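Local coordinates for protein PvdO (Pseudomonas aeruginosa, PDB 5HHA) that probably acts in the periplasm in chromophore maturation, has a formylglycine-generating-enzyme-like fold and binds calcium, at residues A[180-188]-A[197-205]. Residues are numbered along the deposited sequence; the frame is centred on the assembly and turned at random.
Sequences SIAKHANTY and TSPVGSFPP. With CA (calcium ion), chain C.
Phe203 lies against the backbone of residues 182-186, meeting it from CB to CZ. CB meets the carbonyl oxygen of His184, with Phe203 CB 3.4 Å from His184 O. CG is anti to the carbonyl carbon and beside the backbone N (chi1 -54°), which lays the ring against the backbone of residues 182-186. CD2 meets Lys183 O at the ring edge, near the plane; Phe203 CE2 is 3.4 Å from Ala182 O. Over one face sits Ala185 N, 3.7 Å above the ring plane and displaced toward the rim. Phe203 CE1 is 3.8 Å from Asn186 CB, and CZ ends near the backbone of Ala185 and Asn186. In the ring plane, at the edge, lies Ser198 OG.

Next to the ring, Pro204 CD approaches Lys183 O, while the proline crosses the His184 imidazole at about a right angle. One water ties the two segments together: it donates to His184 O and to Pro204 O, 2.6 Å away, and also bonds to His184 ND1 in the plane of the imidazole.

Asn186 joins this packing to the calcium site. Its CG, anti to the backbone N (chi1 -178°), carries the amide toward 197-205 and the ion: OD1 binds the calcium ion at 2.4 Å, whereas ND2 donates to Phe196 O, just before 197-205. Thr187 O, a water, Gly189 O, Asp192 OD2 and Tyr194 O also bind the ion.

Both segments belong to the sulfatase-modifying-factor (FGE-sulfatase) domain, in the long loop region between helix 154-162 and strand 218-221. Asn216, shortly before that strand, hydrogen-bonds to Asn186 and Ser198, connecting both segments to the approach to the mixed sheet.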
ATOM      1  N   SER A 180      -5.534  -1.128  20.475  1.00 10.94           N
ATOM      2  CA  SER A 180      -6.602  -1.192  19.491  1.00 10.23           C
ATOM      3  C   SER A 180      -6.483   0.023  18.611  1.00 11.41           C
ATOM      4  O   SER A 180      -6.244   1.139  19.095  1.00 10.98           O
ATOM      5  CB  SER A 180      -7.947  -1.226  20.196  1.00 11.99           C
ATOM      6  OG  SER A 180      -9.011  -1.240  19.269  1.00 12.07           O
ATOM      7  N   ILE A 181      -6.631  -0.192  17.308  1.00  9.84           N
ATOM      8  CA  ILE A 181      -6.542   0.895  16.338  1.00 10.44           C
ATOM      9  C   ILE A 181      -7.807   0.936  15.480  1.00 10.07           C
ATOM     10  O   ILE A 181      -7.777   1.435  14.355  1.00 10.35           O
ATOM     11  CB  ILE A 181      -5.277   0.766  15.466  1.00  9.96           C
ATOM     12  CG1 ILE A 181      -5.252  -0.525  14.635  1.00  9.20           C
ATOM     13  CG2 ILE A 181      -4.039   0.848  16.337  1.00 10.34           C
ATOM     14  CD1 ILE A 181      -4.057  -0.621  13.694  1.00 10.29           C
ATOM     15  N   ALA A 182      -8.890   0.392  16.016  1.00 10.33           N
ATOM     16  CA  ALA A 182     -10.152   0.290  15.284  1.00 11.49           C
ATOM     17  C   ALA A 182     -10.789   1.623  14.903  1.00 11.68           C
ATOM     18  O   ALA A 182     -11.654   1.639  14.014  1.00 13.28           O
ATOM     19  CB  ALA A 182     -11.118  -0.519  16.079  1.00 14.63           C
ATOM     20  N   LYS A 183     -10.392   2.724  15.529  1.00 10.48           N
ATOM     21  CA  LYS A 183     -10.830   4.053  15.082  1.00 11.33           C
ATOM     22  C   LYS A 183     -10.043   4.581  13.890  1.00 12.08           C
ATOM     23  O   LYS A 183     -10.440   5.566  13.269  1.00 13.10           O
ATOM     24  CB  LYS A 183     -10.761   5.076  16.232  1.00 15.37           C
ATOM     25  CG  LYS A 183     -11.761   4.818  17.347  1.00 20.55           C
ATOM     26  CD  LYS A 183     -13.195   4.882  16.850  1.00 29.62           C
ATOM     27  CE  LYS A 183     -14.186   4.706  17.991  1.00 37.72           C
ATOM     28  NZ  LYS A 183     -15.595   4.884  17.526  1.00 41.81           N
ATOM     29  N   HIS A 184      -8.909   3.948  13.568  1.00 11.45           N
ATOM     30  CA  HIS A 184      -8.041   4.406  12.499  1.00 10.35           C
ATOM     31  C   HIS A 184      -7.715   3.407  11.408  1.00  8.93           C
ATOM     32  O   HIS A 184      -7.152   3.801  10.410  1.00 10.44           O
ATOM     33  CB  HIS A 184      -6.750   4.963  13.098  1.00 11.54           C
ATOM     34  CG  HIS A 184      -6.972   6.209  13.882  1.00 11.62           C
ATOM     35  ND1 HIS A 184      -7.008   7.475  13.323  1.00 15.80           N
ATOM     36  CD2 HIS A 184      -7.260   6.362  15.191  1.00 11.63           C
ATOM     37  CE1 HIS A 184      -7.292   8.351  14.270  1.00 12.86           C
ATOM     38  NE2 HIS A 184      -7.443   7.704  15.409  1.00 16.15           N
ATOM     39  N   ALA A 185      -8.034   2.134  11.587  1.00  9.54           N
ATOM     40  CA  ALA A 185      -7.658   1.153  10.584  1.00  8.90           C
ATOM     41  C   ALA A 185      -8.505  -0.076  10.650  1.00  8.85           C
ATOM     42  O   ALA A 185      -8.978  -0.470  11.695  1.00  8.91           O
ATOM     43  CB  ALA A 185      -6.195   0.764  10.781  1.00  9.11           C
ATOM     44  N   ASN A 186      -8.643  -0.727   9.503  1.00  8.83           N
ATOM     45  CA  ASN A 186      -9.378  -1.972   9.379  1.00  8.42           C
ATOM     46  C   ASN A 186      -8.470  -3.191   9.466  1.00  7.96           C
ATOM     47  O   ASN A 186      -7.660  -3.425   8.568  1.00  8.37           O
ATOM     48  CB  ASN A 186     -10.150  -1.983   8.047  1.00  9.06           C
ATOM     49  CG  ASN A 186     -10.983  -3.227   7.849  1.00  8.83           C
ATOM     50  OD1 ASN A 186     -11.260  -3.960   8.782  1.00  9.39           O
ATOM     51  ND2 ASN A 186     -11.464  -3.428   6.638  1.00 10.14           N
ATOM     52  N   THR A 187      -8.555  -3.905  10.580  1.00  7.83           N
ATOM     53  CA  THR A 187      -7.739  -5.089  10.817  1.00  7.55           C
ATOM     54  C   THR A 187      -8.660  -6.209  11.248  1.00  8.46           C
ATOM     55  O   THR A 187      -9.880  -6.074  11.113  1.00  9.00           O
ATOM     56  CB  THR A 187      -6.600  -4.857  11.831  1.00  8.56           C
ATOM     57  OG1 THR A 187      -7.127  -4.678  13.155  1.00  8.57           O
ATOM     58  CG2 THR A 187      -5.773  -3.666  11.400  1.00  8.94           C
ATOM     59  N   TYR A 188      -8.130  -7.335  11.703  1.00  7.84           N
ATOM     60  CA  TYR A 188      -8.940  -8.519  11.989  1.00  9.29           C
ATOM     61  C   TYR A 188     -10.163  -8.213  12.835  1.00  7.70           C
ATOM     62  O   TYR A 188     -10.094  -7.552  13.854  1.00  8.65           O
ATOM     63  CB  TYR A 188      -8.092  -9.572  12.733  1.00  8.63           C
ATOM     64  CG  TYR A 188      -8.934 -10.719  13.219  1.00  8.36           C
ATOM     65  CD1 TYR A 188      -9.421 -11.660  12.330  1.00 10.60           C
ATOM     66  CD2 TYR A 188      -9.313 -10.824  14.563  1.00  9.65           C
ATOM     67  CE1 TYR A 188     -10.254 -12.681  12.763  1.00 12.12           C
ATOM     68  CE2 TYR A 188     -10.141 -11.852  15.000  1.00 12.20           C
ATOM     69  CZ  TYR A 188     -10.593 -12.759  14.101  1.00 11.33           C
ATOM     70  OH  TYR A 188     -11.418 -13.770  14.566  1.00 14.64           O
ATOM     71  N   THR A 197     -12.732  -6.178   3.683  1.00  9.10           N
ATOM     72  CA  THR A 197     -12.248  -4.813   3.437  1.00  8.76           C
ATOM     73  C   THR A 197     -13.368  -3.789   3.629  1.00  8.57           C
ATOM     74  O   THR A 197     -14.573  -4.134   3.610  1.00  9.87           O
ATOM     75  CB  THR A 197     -11.630  -4.672   2.051  1.00  9.00           C
ATOM     76  OG1 THR A 197     -12.610  -5.081   1.089  1.00  9.04           O
ATOM     77  CG2 THR A 197     -10.384  -5.527   1.909  1.00  9.65           C
ATOM     78  N   SER A 198     -12.974  -2.542   3.797  1.00  8.34           N
ATOM     79  CA  SER A 198     -13.851  -1.406   3.950  1.00  8.49           C
ATOM     80  C   SER A 198     -13.674  -0.496   2.746  1.00  9.32           C
ATOM     81  O   SER A 198     -12.642  -0.486   2.090  1.00  8.71           O
ATOM     82  CB  SER A 198     -13.470  -0.642   5.229  1.00  8.85           C
ATOM     83  OG  SER A 198     -12.040  -0.489   5.337  1.00  9.01           O
ATOM     84  N   PRO A 199     -14.697   0.313   2.434  1.00  9.27           N
ATOM     85  CA  PRO A 199     -14.495   1.303   1.381  1.00  9.44           C
ATOM     86  C   PRO A 199     -13.281   2.134   1.712  1.00  8.53           C
ATOM     87  O   PRO A 199     -13.033   2.454   2.870  1.00  8.82           O
ATOM     88  CB  PRO A 199     -15.782   2.149   1.420  1.00 11.19           C
ATOM     89  CG  PRO A 199     -16.781   1.283   2.104  1.00 12.27           C
ATOM     90  CD  PRO A 199     -16.028   0.387   3.050  1.00  9.29           C
ATOM     91  N   VAL A 200     -12.528   2.531   0.706  1.00  9.10           N
ATOM     92  CA  VAL A 200     -11.333   3.318   0.967  1.00  9.79           C
ATOM     93  C   VAL A 200     -11.730   4.616   1.669  1.00 10.34           C
ATOM     94  O   VAL A 200     -12.772   5.222   1.352  1.00 10.41           O
ATOM     95  CB  VAL A 200     -10.524   3.570  -0.316  1.00  8.70           C
ATOM     96  CG1 VAL A 200     -10.097   2.233  -0.932  1.00 10.78           C
ATOM     97  CG2 VAL A 200     -11.312   4.434  -1.327  1.00 10.80           C
ATOM     98  N   GLY A 201     -10.926   5.035   2.645  1.00  9.47           N
ATOM     99  CA  GLY A 201     -11.183   6.279   3.345  1.00 10.08           C
ATOM    100  C   GLY A 201     -12.246   6.197   4.430  1.00 10.42           C
ATOM    101  O   GLY A 201     -12.879   7.218   4.738  1.00 12.18           O
ATOM    102  N   SER A 202     -12.479   5.029   5.020  1.00  9.90           N
ATOM    103  CA  SER A 202     -13.487   4.866   6.062  1.00 10.34           C
ATOM    104  C   SER A 202     -12.963   5.277   7.440  1.00 10.84           C
ATOM    105  O   SER A 202     -13.730   5.234   8.423  1.00 11.25           O
ATOM    106  CB  SER A 202     -14.001   3.435   6.111  1.00 11.05           C
ATOM    107  OG  SER A 202     -14.712   3.125   4.921  1.00 11.37           O
ATOM    108  N   PHE A 203     -11.698   5.681   7.512  1.00 10.56           N
ATOM    109  CA  PHE A 203     -11.065   6.100   8.769  1.00  9.88           C
ATOM    110  C   PHE A 203     -10.310   7.395   8.470  1.00 10.38           C
ATOM    111  O   PHE A 203     -10.116   7.752   7.304  1.00 10.49           O
ATOM    112  CB  PHE A 203     -10.101   5.007   9.281  1.00 10.65           C
ATOM    113  CG  PHE A 203     -10.753   3.663   9.405  1.00  9.39           C
ATOM    114  CD1 PHE A 203     -10.775   2.779   8.348  1.00  8.71           C
ATOM    115  CD2 PHE A 203     -11.422   3.301  10.563  1.00 11.70           C
ATOM    116  CE1 PHE A 203     -11.453   1.558   8.455  1.00 10.45           C
ATOM    117  CE2 PHE A 203     -12.065   2.102  10.669  1.00 10.66           C
ATOM    118  CZ  PHE A 203     -12.096   1.229   9.616  1.00  9.33           C
ATOM    119  N   PRO A 204      -9.841   8.109   9.498  1.00  9.94           N
ATOM    120  CA  PRO A 204      -9.201   9.397   9.234  1.00 11.18           C
ATOM    121  C   PRO A 204      -7.890   9.266   8.500  1.00 10.73           C
ATOM    122  O   PRO A 204      -7.223   8.209   8.587  1.00 11.54           O
ATOM    123  CB  PRO A 204      -8.951   9.959  10.641  1.00 12.17           C
ATOM    124  CG  PRO A 204     -10.023   9.325  11.487  1.00 12.36           C
ATOM    125  CD  PRO A 204     -10.145   7.931  10.930  1.00 11.84           C
ATOM    126  N   PRO A 205      -7.491  10.308   7.782  1.00 10.75           N
ATOM    127  CA  PRO A 205      -6.213  10.285   7.088  1.00 11.49           C
ATOM    128  C   PRO A 205      -5.080  10.623   8.035  1.00 11.48           C
ATOM    129  O   PRO A 205      -5.329  11.135   9.145  1.00 12.35           O
ATOM    130  CB  PRO A 205      -6.379  11.379   6.041  1.00 13.29           C
ATOM    131  CG  PRO A 205      -7.250  12.377   6.722  1.00 13.94           C
ATOM    132  CD  PRO A 205      -8.217  11.577   7.562  1.00 11.88           C
TER
HETATM  133 CA    CA C 301     -12.040  -5.396  10.512  1.00  8.33          CA
HETATM  134  O   HOH W   1      -6.679   6.624  10.594  1.00 19.90           O
HETATM  135  O   HOH W   2     -11.543  -7.244   9.114  1.00 10.57           O